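Local coordinates for protein putative glutaryl-CoA dehydrogenase (Thermus thermophilus, PDB 2EBA) that belongs to the acyl-CoA dehydrogenase family of flavoproteins and binds flavin-adenine dinucleotide in a four-chain assembly, at residues L358-V361 with Y362-G366; K322-N325 with V326-L330; A73-G76 with L77-E81; G311-T314 with P315-S319; A292-T295 with E296-L300. All coordinates share one frame; numbering follows the deposited sequence.

Interaction 1 of 5, residues L358-V361 with Y362-G366; sequences LETV and YTYEG. With FAD (flavin-adenine dinucleotide), chain I.
The ring of Y364 folds back over the end of helix 351-361, with T360 O and V361 N over one of its faces. CG of Y364 stands between its own backbone N and carbonyl carbon (chi1 70°), which swings the ring toward the helix. T360 and V361 meet different parts of this ring, each at a slant. CG2 of T360 approaches CD2 of Y364 to 3.5 Å. CG1 of V361 lies 4.0 Å from CE1 of Y364.

The same T360 methyl also faces the flavin, with CG2 3.4 Å from C7M of FAD. Y364 turns its ring edge to FAD C6, which lies close to the ring plane. Beyond it, CG2 of T363 sits 3.6 Å from O3' of FAD. With E365, these residues form part of the FAD pocket. T360 OG1 is held by S206, and Y364 OH by R90 and S91.

The backbone makes the turn that places these groups. T360 O accepts two bonds, 2.6 Å from T363 N and 2.8 Å from Y364 N. Y364 N comes almost straight on to the carbonyl, while T363 N lies above its plane. Just before this, Y362 N bonds to L358 O at 2.9 Å.

E359 forms a salt bridge with R337 of the second subunit, which also bonds to T363 OG1. In the helical C-terminal part of the chain, L358 packs on helix 315-340, and V361 lies against I248 of helix 235-269 and R90 of helix 87-107.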
# COMPACT_ATOMS: atom_id res chain seq x y z
N LEU A 358 -15.61 9.63 -8.27
CA LEU A 358 -14.68 9.86 -7.16
C LEU A 358 -13.28 10.28 -7.58
O LEU A 358 -12.52 10.82 -6.78
CB LEU A 358 -14.62 8.63 -6.25
CG LEU A 358 -15.85 8.50 -5.35
CD1 LEU A 358 -15.80 7.19 -4.60
CD2 LEU A 358 -15.90 9.69 -4.38
N GLU A 359 -12.95 10.04 -8.84
CA GLU A 359 -11.65 10.44 -9.35
C GLU A 359 -11.65 11.98 -9.36
O GLU A 359 -10.65 12.61 -9.03
CB GLU A 359 -11.46 9.84 -10.75
CG GLU A 359 -10.01 9.68 -11.23
CD GLU A 359 -9.23 8.55 -10.57
OE1 GLU A 359 -9.65 7.37 -10.66
OE2 GLU A 359 -8.16 8.83 -9.97
N THR A 360 -12.79 12.58 -9.69
CA THR A 360 -12.94 14.04 -9.71
C THR A 360 -12.92 14.61 -8.29
O THR A 360 -12.16 15.54 -7.99
CB THR A 360 -14.26 14.45 -10.40
OG1 THR A 360 -14.10 14.41 -11.82
CG2 THR A 360 -14.70 15.85 -9.96
N VAL A 361 -13.77 14.06 -7.43
CA VAL A 361 -13.86 14.49 -6.04
C VAL A 361 -12.47 14.40 -5.41
O VAL A 361 -12.10 15.22 -4.56
CB VAL A 361 -14.84 13.61 -5.26
CG1 VAL A 361 -15.02 14.16 -3.85
CG2 VAL A 361 -16.17 13.53 -6.00
N TYR A 362 -11.72 13.40 -5.83
CA TYR A 362 -10.37 13.17 -5.36
C TYR A 362 -9.44 14.30 -5.81
O TYR A 362 -8.40 14.54 -5.21
CB TYR A 362 -9.90 11.83 -5.90
CG TYR A 362 -8.50 11.44 -5.55
CD1 TYR A 362 -8.11 11.26 -4.22
CD2 TYR A 362 -7.56 11.22 -6.55
CE1 TYR A 362 -6.81 10.87 -3.92
CE2 TYR A 362 -6.27 10.82 -6.25
CZ TYR A 362 -5.91 10.65 -4.95
OH TYR A 362 -4.62 10.28 -4.70
N THR A 363 -9.84 15.00 -6.87
CA THR A 363 -9.06 16.09 -7.43
C THR A 363 -9.48 17.51 -7.04
O THR A 363 -8.65 18.30 -6.58
CB THR A 363 -9.07 15.96 -8.97
OG1 THR A 363 -8.29 14.82 -9.35
CG2 THR A 363 -8.48 17.19 -9.62
N TYR A 364 -10.75 17.85 -7.23
CA TYR A 364 -11.18 19.20 -6.92
C TYR A 364 -11.33 19.49 -5.43
O TYR A 364 -11.26 18.59 -4.61
CB TYR A 364 -12.48 19.56 -7.67
CG TYR A 364 -13.77 18.87 -7.28
CD1 TYR A 364 -13.96 18.31 -6.01
CD2 TYR A 364 -14.85 18.86 -8.16
CE1 TYR A 364 -15.20 17.76 -5.64
CE2 TYR A 364 -16.08 18.31 -7.80
CZ TYR A 364 -16.25 17.77 -6.55
OH TYR A 364 -17.47 17.22 -6.23
N GLU A 365 -11.52 20.76 -5.09
CA GLU A 365 -11.64 21.15 -3.69
C GLU A 365 -10.37 20.74 -2.95
O GLU A 365 -10.42 20.30 -1.80
CB GLU A 365 -12.87 20.49 -3.08
CG GLU A 365 -14.16 20.89 -3.77
CD GLU A 365 -14.89 22.01 -3.06
OE1 GLU A 365 -14.24 22.75 -2.30
OE2 GLU A 365 -16.11 22.15 -3.26
N GLY A 366 -9.24 20.92 -3.62
CA GLY A 366 -7.95 20.57 -3.04
C GLY A 366 -7.61 19.12 -3.32
O GLY A 366 -8.29 18.24 -2.82
PA FAD I . -2.84 21.02 -11.02
O1A FAD I . -1.84 21.34 -12.10
O2A FAD I . -3.16 22.03 -9.94
O5B FAD I . -2.40 19.61 -10.37
C5B FAD I . -1.98 18.54 -11.04
C4B FAD I . -1.23 17.47 -10.29
O4B FAD I . -0.09 18.13 -9.40
C3B FAD I . -2.10 17.13 -8.96
O3B FAD I . -1.67 15.83 -8.58
C2B FAD I . -1.60 17.93 -7.74
O2B FAD I . -1.61 17.20 -6.57
C1B FAD I . -0.14 18.04 -8.09
N9A FAD I . 0.36 19.32 -7.44
C8A FAD I . -0.07 20.55 -7.69
N7A FAD I . 0.66 21.40 -6.91
C5A FAD I . 1.56 20.67 -6.18
C6A FAD I . 2.57 21.00 -5.21
N6A FAD I . 2.79 22.26 -4.82
N1A FAD I . 3.31 19.98 -4.66
C2A FAD I . 3.11 18.68 -5.02
N3A FAD I . 2.15 18.35 -5.94
C4A FAD I . 1.37 19.33 -6.54
N1 FAD I . -12.71 24.72 -9.52
C2 FAD I . -13.45 25.79 -9.08
O2 FAD I . -12.89 26.82 -8.68
N3 FAD I . -14.82 25.73 -9.09
C4 FAD I . -15.47 24.60 -9.53
O4 FAD I . -16.72 24.57 -9.55
C4X FAD I . -14.73 23.49 -9.99
N5 FAD I . -15.35 22.36 -10.47
C5X FAD I . -14.63 21.29 -10.95
C6 FAD I . -15.31 20.16 -11.47
C7 FAD I . -14.58 19.07 -12.00
C7M FAD I . -15.37 17.90 -12.55
C8 FAD I . -13.15 19.10 -12.00
C8M FAD I . -12.29 17.98 -12.55
C9 FAD I . -12.48 20.22 -11.48
C9A FAD I . -13.20 21.35 -10.95
N10 FAD I . -12.56 22.50 -10.45
C10 FAD I . -13.31 23.57 -9.98
C1' FAD I . -11.10 22.64 -10.43
C2' FAD I . -10.40 21.74 -9.47
O2' FAD I . -10.42 22.32 -8.17
C3' FAD I . -9.01 21.52 -10.00
O3' FAD I . -9.07 20.46 -10.94
C4' FAD I . -7.98 21.16 -8.93
O4' FAD I . -7.53 22.34 -8.25
C5' FAD I . -6.78 20.49 -9.56
O5' FAD I . -5.98 21.45 -10.23
P FAD I . -5.58 21.37 -11.80
O1P FAD I . -6.55 20.53 -12.58
O2P FAD I . -5.39 22.79 -12.28
O3P FAD I . -4.20 20.56 -11.77

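Interaction 2 of 5, residues K322-N325 with V326-L330; sequences KRQN and VWKAL
With CG anti to the backbone N (chi1 -165°) and a bend at chi2 (-86°), the middle of the K322 chain passes V326 at a slant. CD of K322 thus lies 4.0 Å from CG2 of V326. That methyl also sits close to the backbone, 3.1 Å from K322 O.

Two residues further along, K328 extends its chain past the carbonyl of Q324. CG of K328 is 3.1 Å from Q324 O. The Q324 chain is bent, and its NE2 stands 4.2 Å from CE of K328. Q324 NE2 and K328 NZ both reach E296 of the third subunit. R323 NH1 donates to Q324 OE1 at 2.8 Å, from about 40° above the amide plane. This bond restrains the rotation of the amide.

The backbone is plain alpha helix. V326 N bonds to K322 O and K328 N to Q324 O, both at 3.0 Å.

K322 NZ reaches three backbone oxygens, those of V361, Y364 and G366. They probably favour its charged form. R323 NH1 also meets E289 of the third subunit in a salt bridge. V326 packs on V361 of helix 351-361 and I248 of helix 235-269, while W327 meets the Y362 ring and is edge-to-face with H368 of helix 368-380.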
# COMPACT_ATOMS: atom_id res chain seq x y z
N LYS A 322 -11.46 15.56 4.41
CA LYS A 322 -11.70 15.47 2.98
C LYS A 322 -10.70 14.50 2.35
O LYS A 322 -11.07 13.59 1.61
CB LYS A 322 -11.58 16.86 2.34
CG LYS A 322 -12.14 16.97 0.95
CD LYS A 322 -11.13 16.57 -0.11
CE LYS A 322 -11.67 16.89 -1.49
NZ LYS A 322 -10.67 16.62 -2.57
N ARG A 323 -9.43 14.70 2.68
CA ARG A 323 -8.33 13.89 2.17
C ARG A 323 -8.55 12.42 2.48
O ARG A 323 -8.55 11.59 1.58
CB ARG A 323 -7.03 14.35 2.81
CG ARG A 323 -5.77 13.63 2.33
CD ARG A 323 -4.94 13.24 3.53
NE ARG A 323 -3.54 13.03 3.21
CZ ARG A 323 -2.73 12.26 3.94
NH1 ARG A 323 -3.19 11.63 5.01
NH2 ARG A 323 -1.46 12.15 3.59
N GLN A 324 -8.74 12.11 3.76
CA GLN A 324 -8.94 10.72 4.18
C GLN A 324 -10.20 10.05 3.61
O GLN A 324 -10.12 8.97 3.02
CB GLN A 324 -9.00 10.61 5.70
CG GLN A 324 -7.72 10.96 6.42
CD GLN A 324 -6.52 10.18 5.92
OE1 GLN A 324 -5.77 10.67 5.08
NE2 GLN A 324 -6.34 8.97 6.43
N ASN A 325 -11.35 10.69 3.77
CA ASN A 325 -12.59 10.10 3.30
C ASN A 325 -12.70 9.90 1.79
O ASN A 325 -13.17 8.86 1.34
CB ASN A 325 -13.79 10.93 3.80
CG ASN A 325 -13.95 10.87 5.31
OD1 ASN A 325 -14.91 11.41 5.87
ND2 ASN A 325 -13.00 10.23 5.98
N VAL A 326 -12.28 10.88 1.01
CA VAL A 326 -12.37 10.72 -0.44
C VAL A 326 -11.42 9.63 -0.93
O VAL A 326 -11.79 8.80 -1.76
CB VAL A 326 -12.10 12.09 -1.16
CG1 VAL A 326 -12.17 11.92 -2.68
CG2 VAL A 326 -13.14 13.12 -0.69
N TRP A 327 -10.20 9.62 -0.38
CA TRP A 327 -9.20 8.63 -0.76
C TRP A 327 -9.77 7.24 -0.52
O TRP A 327 -9.68 6.37 -1.39
CB TRP A 327 -7.95 8.80 0.10
CG TRP A 327 -6.85 7.87 -0.25
CD1 TRP A 327 -5.94 7.31 0.61
CD2 TRP A 327 -6.46 7.46 -1.57
NE1 TRP A 327 -5.01 6.58 -0.10
CE2 TRP A 327 -5.30 6.66 -1.43
CE3 TRP A 327 -6.97 7.70 -2.86
CZ2 TRP A 327 -4.65 6.09 -2.54
CZ3 TRP A 327 -6.32 7.13 -3.97
CH2 TRP A 327 -5.17 6.34 -3.79
N LYS A 328 -10.33 7.05 0.66
CA LYS A 328 -10.91 5.77 1.05
C LYS A 328 -12.05 5.37 0.15
O LYS A 328 -12.13 4.23 -0.28
CB LYS A 328 -11.38 5.82 2.52
CG LYS A 328 -10.21 5.89 3.49
CD LYS A 328 -10.64 6.11 4.93
CE LYS A 328 -9.41 6.22 5.80
NZ LYS A 328 -9.82 6.46 7.21
N ALA A 329 -12.94 6.31 -0.16
CA ALA A 329 -14.06 6.03 -1.04
C ALA A 329 -13.56 5.71 -2.45
O ALA A 329 -14.12 4.87 -3.13
CB ALA A 329 -15.02 7.22 -1.07
N LEU A 330 -12.51 6.39 -2.91
CA LEU A 330 -11.99 6.10 -4.23
C LEU A 330 -11.38 4.69 -4.19
O LEU A 330 -11.62 3.86 -5.07
CB LEU A 330 -10.92 7.13 -4.66
CG LEU A 330 -10.25 6.94 -6.03
CD1 LEU A 330 -11.29 6.96 -7.16
CD2 LEU A 330 -9.25 8.02 -6.25

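Interaction 3 of 5, residues A73-G76 with L77-E81; sequences AAYG and LICYE
A sulfur-aromatic contact joins C79 to Y75 one helical turn earlier. SG of C79 stands 4.2 Å from the centroid of the Y75 ring, 32° off the ring normal, so the approach is oblique. The ring atom it meets most closely is CE1 of Y75, at 3.6 Å from SG. The thiol gets there with SG beside the backbone N of C79 (chi1 -78°), pointing back down the helix.

I78 has a less common shape. Its CG1 lies between the backbone N and the carbonyl carbon (chi1 80°). This puts CG1 of I78 3.2 Å from Y75 O and 4.3 Å from CD1 of Y75. L77 leans back on A73, with its CG 3.1 Å from A73 O.

The backbone follows the alpha-helical pattern. Y75 O takes C79 N at 3.0 Å and a weak second bond from I78 N. Y80 N bonds to G76 O.

Y75 OH is held by S98, and Y80 OH by E257. Helix 72-85 is packed on several faces in the N-terminal part of the chain. A74 touches V18 of helix 13-29, I78 meets V93 of helix 87-107, and L77 lies on W250 of helix 235-269.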
# COMPACT_ATOMS: atom_id res chain seq x y z
N ALA A 73 -24.38 18.88 10.87
CA ALA A 73 -24.51 17.44 10.76
C ALA A 73 -25.59 17.14 9.71
O ALA A 73 -25.43 16.28 8.85
CB ALA A 73 -24.89 16.85 12.11
N ALA A 74 -26.69 17.89 9.78
CA ALA A 74 -27.80 17.71 8.85
C ALA A 74 -27.36 17.99 7.41
O ALA A 74 -27.79 17.30 6.49
CB ALA A 74 -28.98 18.63 9.23
N TYR A 75 -26.53 19.01 7.23
CA TYR A 75 -26.02 19.35 5.91
C TYR A 75 -25.16 18.18 5.46
O TYR A 75 -25.30 17.68 4.35
CB TYR A 75 -25.20 20.65 5.98
CG TYR A 75 -24.41 21.02 4.72
CD1 TYR A 75 -24.97 20.89 3.45
CD2 TYR A 75 -23.11 21.53 4.81
CE1 TYR A 75 -24.26 21.26 2.31
CE2 TYR A 75 -22.40 21.90 3.69
CZ TYR A 75 -22.97 21.76 2.44
OH TYR A 75 -22.24 22.11 1.32
N GLY A 76 -24.28 17.73 6.36
CA GLY A 76 -23.42 16.61 6.06
C GLY A 76 -24.25 15.41 5.67
O GLY A 76 -23.92 14.70 4.73
N LEU A 77 -25.34 15.20 6.40
CA LEU A 77 -26.24 14.08 6.15
C LEU A 77 -26.96 14.16 4.81
O LEU A 77 -27.26 13.12 4.23
CB LEU A 77 -27.27 13.94 7.27
CG LEU A 77 -26.74 13.44 8.62
CD1 LEU A 77 -27.80 13.58 9.72
CD2 LEU A 77 -26.31 11.99 8.48
N ILE A 78 -27.28 15.35 4.31
CA ILE A 78 -27.96 15.38 3.03
C ILE A 78 -26.90 15.13 1.95
O ILE A 78 -27.18 14.50 0.93
CB ILE A 78 -28.70 16.73 2.77
CG1 ILE A 78 -27.72 17.79 2.30
CG2 ILE A 78 -29.44 17.19 4.00
CD1 ILE A 78 -27.97 18.18 0.88
N CYS A 79 -25.69 15.61 2.18
CA CYS A 79 -24.61 15.40 1.23
C CYS A 79 -24.36 13.90 1.10
O CYS A 79 -24.14 13.38 0.01
CB CYS A 79 -23.34 16.11 1.69
SG CYS A 79 -23.38 17.87 1.39
N TYR A 80 -24.40 13.23 2.24
CA TYR A 80 -24.20 11.78 2.35
C TYR A 80 -25.16 11.05 1.41
O TYR A 80 -24.76 10.26 0.54
CB TYR A 80 -24.47 11.35 3.80
CG TYR A 80 -24.19 9.90 4.10
CD1 TYR A 80 -22.92 9.50 4.55
CD2 TYR A 80 -25.16 8.93 3.90
CE1 TYR A 80 -22.64 8.15 4.78
CE2 TYR A 80 -24.88 7.58 4.12
CZ TYR A 80 -23.62 7.20 4.57
OH TYR A 80 -23.32 5.88 4.81
N GLU A 81 -26.45 11.32 1.60
CA GLU A 81 -27.49 10.70 0.80
C GLU A 81 -27.41 11.11 -0.68
O GLU A 81 -27.65 10.29 -1.57
CB GLU A 81 -28.87 11.05 1.39
CG GLU A 81 -29.16 10.37 2.72
CD GLU A 81 -29.00 8.86 2.66
OE1 GLU A 81 -29.52 8.24 1.71
OE2 GLU A 81 -28.35 8.28 3.55

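Interaction 4 of 5, residues G311-T314 with P315-S319; sequences GKLT and PAQVS
The backbone at T314 is extended (phi/psi -110°/159°), and the chain then turns into helix 315-340, where V318 N gives a helical bond to T314 O at 3.2 Å. T314 is the N-cap residue, and with Q317 it forms a capping box. Q317 N donates to OG1 of T314 at 3.3 Å. In return, T314 N donates to OE1 of Q317 at 2.9 Å. The two side chains cross at about a right angle. OG1 of T314 reaches the cap because it stands between its own backbone N and carbonyl carbon (chi1 79°), turned toward the first turn of the helix.

Q317 keeps its chain extended beyond CG, which carries the amide back past the cap to the T314 N-H. The threonine N-H meets the amide oxygen from a little outside the amide plane. On the nitrogen side of the same amide, a water accepts from NE2 of Q317 and donates to K312 O at 2.7 Å. NE2 also bonds to F4 O of the third subunit. The amide is therefore gripped at both ends.

Just upstream, G311 ends helix 281-309 in a Schellman motif, with K312 N bonded to L307 O and G311 N to K308 O. Only a few residues separate the two helices. L313 turns its side chain to V318 across the cap, where CD2 of L313 touches CG2 of V318 at 3.6 Å.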
# COMPACT_ATOMS: atom_id res chain seq x y z
N GLY A 311 -18.26 26.54 16.52
CA GLY A 311 -17.28 27.51 16.07
C GLY A 311 -15.83 27.17 16.32
O GLY A 311 -15.00 28.07 16.38
N LYS A 312 -15.50 25.88 16.42
CA LYS A 312 -14.12 25.47 16.67
C LYS A 312 -13.49 24.70 15.54
O LYS A 312 -12.41 24.10 15.71
CB LYS A 312 -14.05 24.61 17.91
CG LYS A 312 -14.63 25.32 19.06
CD LYS A 312 -14.16 24.69 20.33
CE LYS A 312 -15.32 23.98 20.99
NZ LYS A 312 -14.99 23.78 22.42
N LEU A 313 -14.15 24.67 14.39
CA LEU A 313 -13.61 23.93 13.26
C LEU A 313 -12.52 24.72 12.54
O LEU A 313 -12.73 25.89 12.23
CB LEU A 313 -14.74 23.60 12.31
CG LEU A 313 -14.31 22.82 11.08
CD1 LEU A 313 -13.65 21.50 11.49
CD2 LEU A 313 -15.51 22.57 10.20
N THR A 314 -11.37 24.10 12.28
CA THR A 314 -10.30 24.79 11.57
C THR A 314 -10.16 24.18 10.19
O THR A 314 -10.59 23.06 9.94
CB THR A 314 -8.94 24.68 12.28
OG1 THR A 314 -8.36 23.39 12.01
CG2 THR A 314 -9.09 24.88 13.79
N PRO A 315 -9.55 24.91 9.25
CA PRO A 315 -9.40 24.39 7.89
C PRO A 315 -8.55 23.12 7.82
O PRO A 315 -8.84 22.21 7.05
CB PRO A 315 -8.75 25.54 7.15
CG PRO A 315 -9.25 26.74 7.90
CD PRO A 315 -9.14 26.32 9.32
N ALA A 316 -7.49 23.07 8.62
CA ALA A 316 -6.60 21.92 8.62
C ALA A 316 -7.38 20.69 9.00
O ALA A 316 -7.16 19.63 8.45
CB ALA A 316 -5.46 22.13 9.59
N GLN A 317 -8.29 20.83 9.96
CA GLN A 317 -9.11 19.70 10.40
C GLN A 317 -9.97 19.22 9.23
O GLN A 317 -10.10 18.02 9.00
CB GLN A 317 -10.01 20.10 11.58
CG GLN A 317 -9.25 20.52 12.82
CD GLN A 317 -10.17 20.87 13.99
OE1 GLN A 317 -11.09 21.69 13.86
NE2 GLN A 317 -9.92 20.25 15.14
N VAL A 318 -10.56 20.17 8.51
CA VAL A 318 -11.39 19.85 7.36
C VAL A 318 -10.55 19.19 6.28
O VAL A 318 -10.98 18.23 5.66
CB VAL A 318 -12.06 21.12 6.79
CG1 VAL A 318 -12.76 20.79 5.47
CG2 VAL A 318 -13.07 21.64 7.79
N SER A 319 -9.35 19.69 6.05
CA SER A 319 -8.48 19.09 5.05
C SER A 319 -8.23 17.61 5.35
O SER A 319 -8.21 16.77 4.45
CB SER A 319 -7.13 19.82 5.00
OG SER A 319 -7.16 20.91 4.10
O HOH W 1 -11.05 22.41 17.31

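Interaction 5 of 5, residues A292-T295 with E296-L300; sequences AWHT and EGLLL
E296 sits beside W293 on alpha helix 281-309, and its carboxylate carries two salt bridges. OE2 meets K328 of the same chain, and OE1 meets K328 of the third subunit. Q324 of the third subunit bonds to OE1 as well. With two lysines nearby, E296 is probably ionised. A water joins E296 to W293. It donates to OE2 of E296 at 2.9 Å and accepts a weak bond from NE1 of W293.

E296 OE2 comes up at the edge of the W293 ring, near its plane, 3.6 Å from CD1 of W293. The water lies at the same ring's edge. Ring and carboxylate planes stand 41° apart, so the acid is twisted against the indole. E296 reaches this place with CG anti to its own carbonyl carbon (chi1 -72°) and the rest of the chain extended. Its CG passes 3.3 Å from A292 O.

Behind these groups runs the regular helical ladder. E296 N bonds to A292 O at 3.0 Å, G297 N to W293 O at 2.8 Å, and L298 N to H294 O. The bond from L299 N to T295 O is weak. T295 OG1 turns back to L291 O.

Further round the helix, H294 packs on L298, and its NE2 is bonded to Y80 OH. L299 meets L299 of the third subunit. At the H294 ring, the approach of L298 is oblique, with CE1 of H294 3.7 Å from CD1 of L298.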
# COMPACT_ATOMS: atom_id res chain seq x y z
N ALA A 292 -14.28 -0.86 7.58
CA ALA A 292 -13.41 -0.14 8.50
C ALA A 292 -13.30 1.31 8.09
O ALA A 292 -13.48 2.22 8.89
CB ALA A 292 -12.02 -0.78 8.53
N TRP A 293 -13.03 1.54 6.81
CA TRP A 293 -12.90 2.90 6.32
C TRP A 293 -14.17 3.72 6.53
O TRP A 293 -14.11 4.87 6.93
CB TRP A 293 -12.54 2.88 4.84
CG TRP A 293 -11.15 2.44 4.59
CD1 TRP A 293 -10.10 2.50 5.45
CD2 TRP A 293 -10.63 1.93 3.36
NE1 TRP A 293 -8.95 2.07 4.83
CE2 TRP A 293 -9.25 1.71 3.54
CE3 TRP A 293 -11.20 1.64 2.11
CZ2 TRP A 293 -8.42 1.21 2.52
CZ3 TRP A 293 -10.38 1.15 1.10
CH2 TRP A 293 -9.01 0.93 1.31
N HIS A 294 -15.31 3.11 6.24
CA HIS A 294 -16.57 3.80 6.39
C HIS A 294 -16.82 4.23 7.82
O HIS A 294 -17.28 5.34 8.06
CB HIS A 294 -17.71 2.90 5.91
CG HIS A 294 -19.05 3.57 5.94
ND1 HIS A 294 -19.86 3.58 7.06
CD2 HIS A 294 -19.71 4.26 4.98
CE1 HIS A 294 -20.96 4.25 6.78
NE2 HIS A 294 -20.90 4.67 5.54
N THR A 295 -16.49 3.37 8.78
CA THR A 295 -16.67 3.67 10.19
C THR A 295 -15.76 4.82 10.60
O THR A 295 -16.17 5.72 11.32
CB THR A 295 -16.36 2.42 11.04
OG1 THR A 295 -17.23 1.35 10.64
CG2 THR A 295 -16.55 2.71 12.52
N GLU A 296 -14.51 4.78 10.14
CA GLU A 296 -13.54 5.81 10.43
C GLU A 296 -14.00 7.13 9.84
O GLU A 296 -13.93 8.18 10.47
CB GLU A 296 -12.18 5.42 9.84
CG GLU A 296 -11.50 4.29 10.58
CD GLU A 296 -10.26 3.79 9.89
OE1 GLU A 296 -9.49 3.05 10.54
OE2 GLU A 296 -10.05 4.11 8.70
N GLY A 297 -14.51 7.07 8.61
CA GLY A 297 -14.98 8.27 7.95
C GLY A 297 -16.15 8.95 8.61
O GLY A 297 -16.15 10.15 8.74
N LEU A 298 -17.16 8.18 9.01
CA LEU A 298 -18.32 8.77 9.67
C LEU A 298 -17.94 9.49 10.95
O LEU A 298 -18.46 10.57 11.25
CB LEU A 298 -19.36 7.71 10.01
CG LEU A 298 -20.37 7.33 8.93
CD1 LEU A 298 -21.47 6.54 9.59
CD2 LEU A 298 -20.95 8.58 8.28
N LEU A 299 -17.03 8.89 11.72
CA LEU A 299 -16.59 9.50 12.95
C LEU A 299 -15.90 10.84 12.70
O LEU A 299 -16.16 11.81 13.40
CB LEU A 299 -15.66 8.55 13.71
CG LEU A 299 -16.33 7.53 14.64
CD1 LEU A 299 -15.29 6.57 15.13
CD2 LEU A 299 -16.99 8.21 15.83
N LEU A 300 -15.03 10.89 11.70
CA LEU A 300 -14.35 12.14 11.37
C LEU A 300 -15.39 13.20 11.02
O LEU A 300 -15.35 14.32 11.54
CB LEU A 300 -13.39 11.97 10.17
CG LEU A 300 -12.10 11.17 10.32
CD1 LEU A 300 -11.28 11.26 9.04
CD2 LEU A 300 -11.29 11.70 11.49
O HOH W 2 -7.58 3.21 7.58

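Each contact is local and closes only a turn or a cap, so the five follow one another along the chain without nesting or crossing. Interaction 3 comes first, in helix 72-85 of the N-terminal part. Interaction 5 follows in helix 281-309, and the two touch, tying the N-terminal helices to the C-terminal ones. Interaction 4 starts the next helix, 315-340, and interaction 2 continues it. Interactions 2 and 5 touch, pairing these successive helices, and interactions 2, 4 and 5 all reach the third subunit. Interaction 1 comes last, touching interaction 2 and joining this helical layer to FAD and the second subunit.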